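Local coordinates for protein Obg-like ATPase 1 (Schizosaccharomyces pombe, PDB 1NI3) that hydrolyses ATP, and GTP less efficiently, with magnesium as cofactor, and negatively regulates the G2/M transition of the cell cycle, at residues N20-I25 with F86-D91; S43-P48 with K62-D67; L262-V267 with K291-K296; E348-Q353 with G382-W387. One frame throughout, in Å; residues are numbered along the deposited sequence.

Overall arrangement
Contacts 1 and 2 share the central sheet of the nucleotide-binding domain: strand 81-90 lies between strand 22-27 and strand 60-65, and L87 N reaches V63 O at 2.8 Å. Their centres are 12 Å apart. Contact 3, on strand 262-265 of the same sheet, is centred 14 Å from contact 2 and meets it where L45 and P66 pack on L294 and P295. Contacts 1 and 3 approach the predicted ATP site from different strands, the side chain of I25 about 4 Å from that of K33 and P264 about 3 Å from M233. Contact 4 belongs to the TGS domain, its centre 24 to 31 Å from the other three and away from that site.

Contact 1: N20-I25 with F86-D91; sequences NLKTGI and FLTVFD
T23 lies opposite V89 and G24 opposite F90, where strands 22-25 and 86-90 run parallel; T23 and I25 bond to T88 and F90. The backbone bonds run from T23 N to T88 O (3.0 Å), from F90 N to T23 O (2.7 Å) and from I25 N to F90 O (2.7 Å). At the start of the pair a water takes over, accepting from T88 N and donating to L21 O. T88 O is gripped twice, because T23 OG1 also donates to it at 2.9 Å. That hydroxyl approaches in the carbonyl plane on a lone pair, whereas T23 N sits above the plane; OG1 gets there by standing between its own backbone N and carbonyl carbon (chi1 70°).

The apolar contacts divide between the two faces. On the face that carries T23 and V89, T23 CG2 meets L87 CD1 at 3.7 Å, and I25 CG1 lies 3.8 Å from V89 CG1. On the other face K22 runs beside T88, and its CD reaches the F90 ring at the edge, 3.4 Å from CE1. An alanine in place of T23 would probably leave T88 O with one donor fewer and L87 CD1 without its methyl partner.

The side chain of I25 lies about 4 Å from that of K33, predicted to bind ATP, and D91 begins a sequence that fits the DxxG motif of GTPases. That T88 O takes both the amide and the hydroxyl of T23 is consistent with a fixed register between these strands beside the nucleotide site.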
loop_
_atom_site.group_PDB
_atom_site.type_symbol
_atom_site.label_atom_id
_atom_site.label_comp_id
_atom_site.label_asym_id
_atom_site.label_seq_id
_atom_site.Cartn_x
_atom_site.Cartn_y
_atom_site.Cartn_z
ATOM N N ASN A 20 -4.886 3.537 9.456
ATOM C CA ASN A 20 -3.963 4.491 8.848
ATOM C C ASN A 20 -2.620 3.856 8.501
ATOM O O ASN A 20 -1.611 4.143 9.145
ATOM C CB ASN A 20 -3.744 5.667 9.786
ATOM C CG ASN A 20 -3.483 5.219 11.190
ATOM O OD1 ASN A 20 -4.411 4.948 11.945
ATOM N ND2 ASN A 20 -2.207 5.106 11.549
ATOM N N LEU A 21 -2.622 2.992 7.489
ATOM C CA LEU A 21 -1.414 2.315 7.014
ATOM C C LEU A 21 -0.870 3.191 5.879
ATOM O O LEU A 21 -1.649 3.839 5.176
ATOM C CB LEU A 21 -1.783 0.933 6.471
ATOM C CG LEU A 21 -2.495 0.029 7.471
ATOM C CD1 LEU A 21 -2.930 -1.308 6.859
ATOM C CD2 LEU A 21 -1.531 -0.188 8.608
ATOM N N LYS A 22 0.446 3.236 5.700
ATOM C CA LYS A 22 1.018 4.066 4.635
ATOM C C LYS A 22 1.999 3.294 3.736
ATOM O O LYS A 22 2.454 2.207 4.093
ATOM C CB LYS A 22 1.709 5.281 5.262
ATOM C CG LYS A 22 2.691 4.933 6.385
ATOM C CD LYS A 22 3.032 6.114 7.301
ATOM C CE LYS A 22 1.852 6.509 8.199
ATOM N NZ LYS A 22 0.667 6.992 7.425
ATOM N N THR A 23 2.299 3.847 2.562
ATOM C CA THR A 23 3.222 3.217 1.622
ATOM C C THR A 23 4.342 4.215 1.352
ATOM O O THR A 23 4.109 5.429 1.356
ATOM C CB THR A 23 2.557 2.920 0.266
ATOM O OG1 THR A 23 2.304 4.150 -0.428
ATOM C CG2 THR A 23 1.238 2.204 0.459
ATOM N N GLY A 24 5.554 3.708 1.120
ATOM C CA GLY A 24 6.689 4.577 0.845
ATOM C C GLY A 24 7.322 4.170 -0.467
ATOM O O GLY A 24 7.253 2.999 -0.837
ATOM N N ILE A 25 7.902 5.127 -1.187
ATOM C CA ILE A 25 8.547 4.828 -2.465
ATOM C C ILE A 25 10.028 4.428 -2.324
ATOM O O ILE A 25 10.876 5.225 -1.909
ATOM C CB ILE A 25 8.469 6.023 -3.396
ATOM C CG1 ILE A 25 7.004 6.409 -3.576
ATOM C CG2 ILE A 25 9.172 5.712 -4.725
ATOM C CD1 ILE A 25 6.747 7.469 -4.637
ATOM N N PHE A 86 -8.179 8.100 0.905
ATOM C CA PHE A 86 -6.818 8.513 0.621
ATOM C C PHE A 86 -5.759 7.481 0.930
ATOM O O PHE A 86 -5.810 6.825 1.974
ATOM C CB PHE A 86 -6.490 9.805 1.363
ATOM C CG PHE A 86 -7.216 10.998 0.823
ATOM C CD1 PHE A 86 -8.389 11.445 1.407
ATOM C CD2 PHE A 86 -6.745 11.657 -0.306
ATOM C CE1 PHE A 86 -9.087 12.545 0.877
ATOM C CE2 PHE A 86 -7.438 12.755 -0.842
ATOM C CZ PHE A 86 -8.610 13.197 -0.248
ATOM N N LEU A 87 -4.816 7.320 -0.001
ATOM C CA LEU A 87 -3.672 6.418 0.179
ATOM C C LEU A 87 -2.473 7.318 0.459
ATOM O O LEU A 87 -2.154 8.219 -0.326
ATOM C CB LEU A 87 -3.353 5.593 -1.081
ATOM C CG LEU A 87 -2.012 4.834 -0.967
ATOM C CD1 LEU A 87 -2.131 3.761 0.099
ATOM C CD2 LEU A 87 -1.616 4.213 -2.290
ATOM N N THR A 88 -1.820 7.082 1.586
ATOM C CA THR A 88 -0.652 7.862 1.961
ATOM C C THR A 88 0.582 7.309 1.223
ATOM O O THR A 88 0.812 6.095 1.174
ATOM C CB THR A 88 -0.447 7.808 3.484
ATOM O OG1 THR A 88 -1.620 8.328 4.123
ATOM C CG2 THR A 88 0.760 8.636 3.902
ATOM N N VAL A 89 1.362 8.198 0.621
ATOM C CA VAL A 89 2.550 7.780 -0.104
ATOM C C VAL A 89 3.741 8.625 0.335
ATOM O O VAL A 89 3.734 9.846 0.185
ATOM C CB VAL A 89 2.322 7.917 -1.629
ATOM C CG1 VAL A 89 3.520 7.368 -2.400
ATOM C CG2 VAL A 89 1.052 7.203 -2.026
ATOM N N PHE A 90 4.761 7.964 0.879
ATOM C CA PHE A 90 5.951 8.663 1.350
ATOM C C PHE A 90 7.154 8.634 0.431
ATOM O O PHE A 90 7.494 7.600 -0.172
ATOM C CB PHE A 90 6.373 8.156 2.724
ATOM C CG PHE A 90 5.708 8.884 3.854
ATOM C CD1 PHE A 90 4.797 8.238 4.676
ATOM C CD2 PHE A 90 5.964 10.237 4.079
ATOM C CE1 PHE A 90 4.149 8.925 5.698
ATOM C CE2 PHE A 90 5.314 10.932 5.104
ATOM C CZ PHE A 90 4.410 10.280 5.913
ATOM N N ASP A 91 7.789 9.799 0.334
ATOM C CA ASP A 91 8.980 9.986 -0.474
ATOM C C ASP A 91 10.208 9.697 0.392
ATOM O O ASP A 91 10.905 10.600 0.842
ATOM C CB ASP A 91 9.019 11.415 -1.004
ATOM C CG ASP A 91 10.299 11.719 -1.732
ATOM O OD1 ASP A 91 10.801 10.813 -2.435
ATOM O OD2 ASP A 91 10.799 12.861 -1.612
HETATM O O HOH W 1 -2.887 5.628 3.460
#

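Contact 2: S43-P48 with K62-D67; sequences SVLGNP and KVAVPD
L45 packs on V63 and A64 in a loop-to-strand contact, where the loop following helix 33-42 touches strand 60-65 in the nucleotide-binding domain. A single backbone hydrogen bond carries the polar part. A64 N donates to L45 O at 2.6 Å, nearly straight at the hydrogen (172°), although the donor is tilted 30° from the carbonyl plane. The same oxygen also receives the CA-H of V63, with CA to O 3.3 Å.

Around this bond the side chain of L45 lies against the strand. Its CB meets V63 CG1 at 3.6 Å, a branch that stands anti to the backbone N of V63 (chi1 -166°) and also comes within 3.5 Å of L45 O. Further out, L45 CD2 approaches A64 CB at 4.2 Å, while the carbonyl A64 O is nearer to it at 3.3 Å. The ammonium of K62 turns elsewhere, into a salt bridge with E60 and a weak hydrogen bond to T88 OG1.

The loop thus occupies one edge of strand 60-65, and the other edge belongs to strand 81-90, which V63 and V65 bind through L87 and A85. Helix 33-42 leads into the loop, and helix 294-304 packs on the contact: I298 touches V63, V299 touches P66, and the CB of L294 meets L45 CD1. Helix 68-77 follows the strand, with D67 as its N-cap.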
loop_
_atom_site.group_PDB
_atom_site.type_symbol
_atom_site.label_atom_id
_atom_site.label_comp_id
_atom_site.label_asym_id
_atom_site.label_seq_id
_atom_site.Cartn_x
_atom_site.Cartn_y
_atom_site.Cartn_z
ATOM N N SER A 43 -0.737 15.575 -9.974
ATOM C CA SER A 43 -1.933 15.142 -10.689
ATOM C C SER A 43 -3.189 15.528 -9.929
ATOM O O SER A 43 -3.119 16.166 -8.879
ATOM C CB SER A 43 -1.934 13.637 -10.852
ATOM O OG SER A 43 -1.899 13.028 -9.580
ATOM N N VAL A 44 -4.338 15.122 -10.461
ATOM C CA VAL A 44 -5.619 15.404 -9.832
ATOM C C VAL A 44 -5.796 14.544 -8.597
ATOM O O VAL A 44 -6.480 14.935 -7.660
ATOM C CB VAL A 44 -6.784 15.096 -10.790
ATOM C CG1 VAL A 44 -6.793 16.079 -11.940
ATOM C CG2 VAL A 44 -6.657 13.671 -11.320
ATOM N N LEU A 45 -5.174 13.371 -8.603
ATOM C CA LEU A 45 -5.296 12.456 -7.485
ATOM C C LEU A 45 -4.435 12.812 -6.291
ATOM O O LEU A 45 -4.824 12.575 -5.152
ATOM C CB LEU A 45 -4.969 11.034 -7.928
ATOM C CG LEU A 45 -5.930 10.382 -8.920
ATOM C CD1 LEU A 45 -5.321 9.074 -9.387
ATOM C CD2 LEU A 45 -7.291 10.144 -8.278
ATOM N N GLY A 46 -3.260 13.369 -6.545
ATOM C CA GLY A 46 -2.375 13.722 -5.453
ATOM C C GLY A 46 -2.248 15.213 -5.223
ATOM O O GLY A 46 -1.608 15.635 -4.259
ATOM N N ASN A 47 -2.856 16.015 -6.092
ATOM C CA ASN A 47 -2.769 17.465 -5.941
ATOM C C ASN A 47 -3.289 17.825 -4.564
ATOM O O ASN A 47 -4.266 17.232 -4.103
ATOM C CB ASN A 47 -3.605 18.187 -7.008
ATOM C CG ASN A 47 -3.302 19.686 -7.083
ATOM O OD1 ASN A 47 -3.374 20.399 -6.081
ATOM N ND2 ASN A 47 -2.978 20.167 -8.281
ATOM N N PRO A 48 -2.624 18.773 -3.878
ATOM C CA PRO A 48 -3.071 19.180 -2.544
ATOM C C PRO A 48 -4.428 19.902 -2.611
ATOM O O PRO A 48 -4.713 20.797 -1.808
ATOM C CB PRO A 48 -1.932 20.072 -2.072
ATOM C CG PRO A 48 -0.733 19.459 -2.734
ATOM C CD PRO A 48 -1.250 19.245 -4.134
ATOM N N LYS A 62 -0.954 12.739 -0.020
ATOM C CA LYS A 62 -2.254 12.125 0.277
ATOM C C LYS A 62 -2.933 11.941 -1.082
ATOM O O LYS A 62 -3.595 12.858 -1.568
ATOM C CB LYS A 62 -3.139 13.064 1.115
ATOM C CG LYS A 62 -2.624 13.462 2.494
ATOM C CD LYS A 62 -2.580 12.273 3.432
ATOM C CE LYS A 62 -1.905 12.593 4.759
ATOM N NZ LYS A 62 -1.581 11.330 5.490
ATOM N N VAL A 63 -2.768 10.781 -1.711
ATOM C CA VAL A 63 -3.374 10.570 -3.028
ATOM C C VAL A 63 -4.806 10.050 -2.898
ATOM O O VAL A 63 -5.078 9.118 -2.137
ATOM C CB VAL A 63 -2.552 9.572 -3.862
ATOM C CG1 VAL A 63 -2.980 9.613 -5.327
ATOM C CG2 VAL A 63 -1.099 9.894 -3.714
ATOM N N ALA A 64 -5.725 10.642 -3.652
ATOM C CA ALA A 64 -7.114 10.222 -3.594
ATOM C C ALA A 64 -7.284 8.857 -4.221
ATOM O O ALA A 64 -6.829 8.624 -5.337
ATOM C CB ALA A 64 -7.998 11.237 -4.292
ATOM N N VAL A 65 -7.938 7.954 -3.493
ATOM C CA VAL A 65 -8.171 6.603 -3.994
ATOM C C VAL A 65 -9.330 6.632 -4.977
ATOM O O VAL A 65 -10.441 7.059 -4.638
ATOM C CB VAL A 65 -8.564 5.630 -2.885
ATOM C CG1 VAL A 65 -8.520 4.218 -3.420
ATOM C CG2 VAL A 65 -7.660 5.807 -1.684
ATOM N N PRO A 66 -9.086 6.193 -6.218
ATOM C CA PRO A 66 -10.168 6.194 -7.208
ATOM C C PRO A 66 -11.189 5.086 -6.931
ATOM O O PRO A 66 -10.835 3.951 -6.581
ATOM C CB PRO A 66 -9.430 6.021 -8.533
ATOM C CG PRO A 66 -8.200 5.264 -8.153
ATOM C CD PRO A 66 -7.788 5.880 -6.837
ATOM N N ASP A 67 -12.464 5.426 -7.073
ATOM C CA ASP A 67 -13.521 4.457 -6.818
ATOM C C ASP A 67 -14.859 4.838 -7.415
ATOM O O ASP A 67 -15.585 5.661 -6.866
ATOM C CB ASP A 67 -13.671 4.228 -5.316
ATOM C CG ASP A 67 -14.849 3.346 -4.986
ATOM O OD1 ASP A 67 -15.034 2.312 -5.674
ATOM O OD2 ASP A 67 -15.580 3.681 -4.032
#

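Contact 3: L262-V267 with K291-K296; sequences LIPMSV and KSMLPK
I263 and M293 make up most of this largely apolar contact between the weakly bonded strand 262-265 and the start of helix 294-304. The two side chains run antiparallel past one another, and I263 CG2 ends 3.8 Å from CE of M293, a selenomethionine. M293 CE also lies 3.3 Å from P264 O and 4.5 Å from P264 CD. The M293 chain is bent at its second and third torsions, with CG anti to the carbonyl carbon (chi1 -55°). Selenomethionine M265 joins more loosely, its CB 4.5 Å from M293 CG. At the other end of I263, CD1 meets K296 CG at 3.8 Å; this is the aliphatic part of the lysine.

The strand belongs to the P-loop NTPase sheet, where I263 and M265 bond in parallel to strand 227-232. S266, the N-cap of helix 267-273, is at a position consistent with the fifth conserved motif of GTPases, and P264 touches M233, predicted to bind ATP.

Polar interactions organise each segment rather than joining the two. S292 OG accepts from L294 N at 3.3 Å, a capping bond with an N-H...O angle of 149°. E270 of helix 267-273 fixes this turn from outside, one carboxylate oxygen bound to S292 OG and the other to M293 N. S266 OG caps F269 N, and its weak second partner is M233 O.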
loop_
_atom_site.group_PDB
_atom_site.type_symbol
_atom_site.label_atom_id
_atom_site.label_comp_id
_atom_site.label_asym_id
_atom_site.label_seq_id
_atom_site.Cartn_x
_atom_site.Cartn_y
_atom_site.Cartn_z
ATOM N N LEU A 262 3.350 -6.255 -10.811
ATOM C CA LEU A 262 4.314 -5.597 -11.673
ATOM C C LEU A 262 3.567 -4.633 -12.598
ATOM O O LEU A 262 2.849 -5.050 -13.504
ATOM C CB LEU A 262 5.063 -6.668 -12.459
ATOM C CG LEU A 262 6.354 -6.292 -13.167
ATOM C CD1 LEU A 262 6.986 -7.537 -13.764
ATOM C CD2 LEU A 262 6.056 -5.282 -14.244
ATOM N N ILE A 263 3.752 -3.338 -12.358
ATOM C CA ILE A 263 3.085 -2.292 -13.131
ATOM C C ILE A 263 4.014 -1.502 -14.061
ATOM O O ILE A 263 4.689 -0.577 -13.610
ATOM C CB ILE A 263 2.401 -1.273 -12.180
ATOM C CG1 ILE A 263 1.354 -1.980 -11.315
ATOM C CG2 ILE A 263 1.783 -0.147 -12.984
ATOM C CD1 ILE A 263 0.547 -1.035 -10.417
ATOM N N PRO A 264 4.047 -1.833 -15.366
ATOM C CA PRO A 264 4.918 -1.097 -16.288
ATOM C C PRO A 264 4.345 0.300 -16.430
ATOM O O PRO A 264 3.158 0.464 -16.708
ATOM C CB PRO A 264 4.808 -1.902 -17.564
ATOM C CG PRO A 264 3.388 -2.348 -17.531
ATOM C CD PRO A 264 3.242 -2.828 -16.098
HETATM N N MSE A 265 5.195 1.302 -16.257
HETATM C CA MSE A 265 4.763 2.693 -16.318
HETATM C C MSE A 265 5.810 3.587 -16.971
HETATM O O MSE A 265 6.821 3.120 -17.474
HETATM C CB MSE A 265 4.575 3.191 -14.908
HETATM C CG MSE A 265 5.899 3.343 -14.196
HETATM SE SE MSE A 265 5.640 4.494 -12.670
HETATM C CE MSE A 265 5.089 6.067 -13.692
ATOM N N SER A 266 5.562 4.887 -16.911
ATOM C CA SER A 266 6.468 5.880 -17.455
ATOM C C SER A 266 6.310 7.213 -16.718
ATOM O O SER A 266 5.464 8.035 -17.074
ATOM C CB SER A 266 6.202 6.074 -18.949
ATOM O OG SER A 266 6.849 7.257 -19.426
ATOM N N VAL A 267 7.114 7.402 -15.677
ATOM C CA VAL A 267 7.086 8.619 -14.871
ATOM C C VAL A 267 7.113 9.866 -15.746
ATOM O O VAL A 267 6.533 10.911 -15.401
ATOM C CB VAL A 267 8.295 8.687 -13.941
ATOM C CG1 VAL A 267 8.303 10.009 -13.174
ATOM C CG2 VAL A 267 8.273 7.506 -12.984
ATOM N N LYS A 291 -3.514 4.871 -21.289
ATOM C CA LYS A 291 -4.155 5.428 -20.102
ATOM C C LYS A 291 -3.176 5.617 -18.960
ATOM O O LYS A 291 -2.200 4.876 -18.856
ATOM C CB LYS A 291 -5.297 4.499 -19.647
ATOM C CG LYS A 291 -4.860 3.079 -19.208
ATOM C CD LYS A 291 -6.094 2.195 -18.920
ATOM C CE LYS A 291 -5.746 0.768 -18.478
ATOM N NZ LYS A 291 -6.955 -0.008 -18.048
ATOM N N SER A 292 -3.444 6.588 -18.092
ATOM C CA SER A 292 -2.570 6.830 -16.951
ATOM C C SER A 292 -2.599 5.665 -15.968
ATOM O O SER A 292 -3.672 5.168 -15.626
ATOM C CB SER A 292 -2.996 8.097 -16.215
ATOM O OG SER A 292 -2.332 8.157 -14.959
HETATM N N MSE A 293 -1.430 5.241 -15.507
HETATM C CA MSE A 293 -1.349 4.146 -14.563
HETATM C C MSE A 293 -1.566 4.538 -13.106
HETATM O O MSE A 293 -1.727 3.667 -12.253
HETATM C CB MSE A 293 0.006 3.465 -14.690
HETATM C CG MSE A 293 0.271 3.020 -16.071
HETATM SE SE MSE A 293 -1.137 1.780 -16.527
HETATM C CE MSE A 293 -0.125 0.149 -16.248
ATOM N N LEU A 294 -1.566 5.833 -12.804
ATOM C CA LEU A 294 -1.760 6.254 -11.422
ATOM C C LEU A 294 -2.902 5.492 -10.781
ATOM O O LEU A 294 -2.677 4.704 -9.868
ATOM C CB LEU A 294 -2.051 7.755 -11.328
ATOM C CG LEU A 294 -0.795 8.583 -11.555
ATOM C CD1 LEU A 294 -1.075 10.056 -11.335
ATOM C CD2 LEU A 294 0.277 8.089 -10.595
ATOM N N PRO A 295 -4.132 5.684 -11.285
ATOM C CA PRO A 295 -5.273 4.982 -10.703
ATOM C C PRO A 295 -4.885 3.556 -10.371
ATOM O O PRO A 295 -4.953 3.162 -9.221
ATOM C CB PRO A 295 -6.330 5.098 -11.786
ATOM C CG PRO A 295 -5.507 5.169 -13.046
ATOM C CD PRO A 295 -4.435 6.124 -12.660
ATOM N N LYS A 296 -4.460 2.789 -11.365
ATOM C CA LYS A 296 -4.058 1.411 -11.115
ATOM C C LYS A 296 -3.041 1.336 -9.983
ATOM O O LYS A 296 -3.222 0.557 -9.044
ATOM C CB LYS A 296 -3.433 0.792 -12.355
ATOM C CG LYS A 296 -2.789 -0.560 -12.124
ATOM C CD LYS A 296 -3.838 -1.618 -11.819
ATOM C CE LYS A 296 -3.273 -3.047 -11.878
ATOM N NZ LYS A 296 -2.881 -3.504 -13.262
#

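Contact 4: E348-Q353 with G382-W387; sequences EIMHYQ and GDIAHW
H351 and D383 set an imidazole beside a carboxylate; the two groups lie alongside, their planes 12° apart and H351 ND1 2.8 Å from D383 OD1. At the far end of the strands H386 ND1 donates a weak hydrogen bond to E348 OE1 at 3.1 Å, with ring and carboxylate planes 41° apart. One face of the W387 indole receives A385 CB, offset toward the rim, and I349 CD1 comes obliquely to W387 CZ3 at 4.2 Å.

Between these groups the strands run antiparallel. E348 and H386 form a hydrogen-bonded pair, with H386 N to E348 O at 2.9 Å. M350 and I384 form another, in which M350 N to I384 O is weak while I384 N donates to M350 O. On the face of these pairs, CE of selenomethionine M350 lies 3.6 Å from I384 CG2; on the other, I349 CD1 meets A385 CB at 3.9 Å. Strand 384-386 also bonds to F311, an arrangement that fits the beta-grasp core of a TGS domain.

A water joins Y352 N to D383 OD1, at 2.6 Å from that oxygen, and D383 OD2 binds Y377 OH. An alanine at D383 would probably leave this water and the Y377 hydroxyl without their acceptor and H351 without its carboxylate neighbour. E348 OE1 has a second partner in Y370 OH, and the carboxylate of E348 would probably favour a proton on H386 ND1.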
loop_
_atom_site.group_PDB
_atom_site.type_symbol
_atom_site.label_atom_id
_atom_site.label_comp_id
_atom_site.label_asym_id
_atom_site.label_seq_id
_atom_site.Cartn_x
_atom_site.Cartn_y
_atom_site.Cartn_z
ATOM N N GLU A 348 -27.199 1.639 10.822
ATOM C CA GLU A 348 -27.992 1.482 9.608
ATOM C C GLU A 348 -27.117 1.377 8.369
ATOM O O GLU A 348 -26.485 2.349 7.959
ATOM C CB GLU A 348 -28.985 2.647 9.488
ATOM C CG GLU A 348 -30.283 2.417 10.251
ATOM C CD GLU A 348 -30.793 3.663 10.940
ATOM O OE1 GLU A 348 -31.007 4.688 10.260
ATOM O OE2 GLU A 348 -30.990 3.611 12.173
ATOM N N ILE A 349 -27.097 0.180 7.787
ATOM C CA ILE A 349 -26.305 -0.118 6.596
ATOM C C ILE A 349 -27.169 -0.207 5.349
ATOM O O ILE A 349 -28.342 -0.573 5.410
ATOM C CB ILE A 349 -25.530 -1.458 6.757
ATOM C CG1 ILE A 349 -24.131 -1.187 7.306
ATOM C CG2 ILE A 349 -25.440 -2.197 5.429
ATOM C CD1 ILE A 349 -24.117 -0.565 8.691
HETATM N N MSE A 350 -26.574 0.109 4.209
HETATM C CA MSE A 350 -27.295 0.077 2.954
HETATM C C MSE A 350 -26.269 -0.304 1.876
HETATM O O MSE A 350 -25.610 0.554 1.296
HETATM C CB MSE A 350 -27.918 1.464 2.743
HETATM C CG MSE A 350 -28.808 1.635 1.531
HETATM SE SE MSE A 350 -29.821 3.322 1.540
HETATM C CE MSE A 350 -28.615 4.483 2.523
ATOM N N HIS A 351 -26.126 -1.610 1.647
ATOM C CA HIS A 351 -25.177 -2.145 0.671
ATOM C C HIS A 351 -25.211 -1.367 -0.625
ATOM O O HIS A 351 -26.276 -1.127 -1.186
ATOM C CB HIS A 351 -25.453 -3.626 0.383
ATOM C CG HIS A 351 -25.244 -4.516 1.565
ATOM N ND1 HIS A 351 -24.803 -4.050 2.782
ATOM C CD2 HIS A 351 -25.412 -5.859 1.717
ATOM C CE1 HIS A 351 -24.705 -5.056 3.634
ATOM N NE2 HIS A 351 -25.071 -6.164 3.006
ATOM N N TYR A 352 -24.033 -0.989 -1.106
ATOM C CA TYR A 352 -23.924 -0.215 -2.331
ATOM C C TYR A 352 -24.810 -0.766 -3.446
ATOM O O TYR A 352 -25.520 -0.006 -4.116
ATOM C CB TYR A 352 -22.476 -0.184 -2.804
ATOM C CG TYR A 352 -22.314 0.539 -4.110
ATOM C CD1 TYR A 352 -22.452 1.929 -4.191
ATOM C CD2 TYR A 352 -22.065 -0.170 -5.281
ATOM C CE1 TYR A 352 -22.348 2.593 -5.420
ATOM C CE2 TYR A 352 -21.963 0.481 -6.505
ATOM C CZ TYR A 352 -22.105 1.865 -6.568
ATOM O OH TYR A 352 -22.022 2.497 -7.790
ATOM N N GLN A 353 -24.788 -2.084 -3.629
ATOM C CA GLN A 353 -25.584 -2.699 -4.683
ATOM C C GLN A 353 -27.076 -2.384 -4.586
ATOM O O GLN A 353 -27.730 -2.124 -5.596
ATOM C CB GLN A 353 -25.378 -4.214 -4.678
ATOM C CG GLN A 353 -25.845 -4.878 -5.959
ATOM C CD GLN A 353 -25.284 -4.184 -7.183
ATOM O OE1 GLN A 353 -25.873 -3.229 -7.688
ATOM N NE2 GLN A 353 -24.133 -4.649 -7.658
ATOM N N GLY A 382 -18.000 -0.787 0.266
ATOM C CA GLY A 382 -19.007 -0.022 -0.440
ATOM C C GLY A 382 -20.205 0.331 0.410
ATOM O O GLY A 382 -20.977 1.224 0.072
ATOM N N ASP A 383 -20.365 -0.367 1.524
ATOM C CA ASP A 383 -21.499 -0.116 2.403
ATOM C C ASP A 383 -21.744 1.378 2.671
ATOM O O ASP A 383 -20.807 2.156 2.890
ATOM C CB ASP A 383 -21.308 -0.858 3.733
ATOM C CG ASP A 383 -21.864 -2.276 3.698
ATOM O OD1 ASP A 383 -22.338 -2.710 2.618
ATOM O OD2 ASP A 383 -21.840 -2.954 4.754
ATOM N N ILE A 384 -23.012 1.780 2.630
ATOM C CA ILE A 384 -23.397 3.156 2.918
ATOM C C ILE A 384 -24.003 3.048 4.301
ATOM O O ILE A 384 -25.068 2.458 4.468
ATOM C CB ILE A 384 -24.483 3.694 1.953
ATOM C CG1 ILE A 384 -23.906 3.911 0.553
ATOM C CG2 ILE A 384 -25.014 5.023 2.480
ATOM C CD1 ILE A 384 -23.497 2.642 -0.141
ATOM N N ALA A 385 -23.318 3.599 5.293
ATOM C CA ALA A 385 -23.798 3.507 6.657
ATOM C C ALA A 385 -24.215 4.822 7.273
ATOM O O ALA A 385 -23.894 5.897 6.769
ATOM C CB ALA A 385 -22.744 2.840 7.529
ATOM N N HIS A 386 -24.946 4.718 8.378
ATOM C CA HIS A 386 -25.428 5.880 9.114
ATOM C C HIS A 386 -25.565 5.561 10.608
ATOM O O HIS A 386 -26.345 4.694 11.001
ATOM C CB HIS A 386 -26.776 6.345 8.547
ATOM C CG HIS A 386 -27.600 7.119 9.528
ATOM N ND1 HIS A 386 -28.486 6.513 10.387
ATOM C CD2 HIS A 386 -27.610 8.438 9.831
ATOM C CE1 HIS A 386 -29.012 7.430 11.187
ATOM N NE2 HIS A 386 -28.498 8.600 10.871
ATOM N N TRP A 387 -24.800 6.278 11.426
ATOM C CA TRP A 387 -24.812 6.091 12.872
ATOM C C TRP A 387 -25.629 7.206 13.516
ATOM O O TRP A 387 -25.760 8.290 12.936
ATOM C CB TRP A 387 -23.387 6.135 13.443
ATOM C CG TRP A 387 -22.303 5.668 12.505
ATOM C CD1 TRP A 387 -21.332 6.435 11.929
ATOM C CD2 TRP A 387 -22.110 4.333 12.007
ATOM N NE1 TRP A 387 -20.548 5.663 11.101
ATOM C CE2 TRP A 387 -21.000 4.372 11.134
ATOM C CE3 TRP A 387 -22.766 3.114 12.216
ATOM C CZ2 TRP A 387 -20.531 3.233 10.467
ATOM C CZ3 TRP A 387 -22.298 1.979 11.550
ATOM C CH2 TRP A 387 -21.188 2.050 10.687
HETATM O O HOH W 2 -21.870 -2.562 0.109
#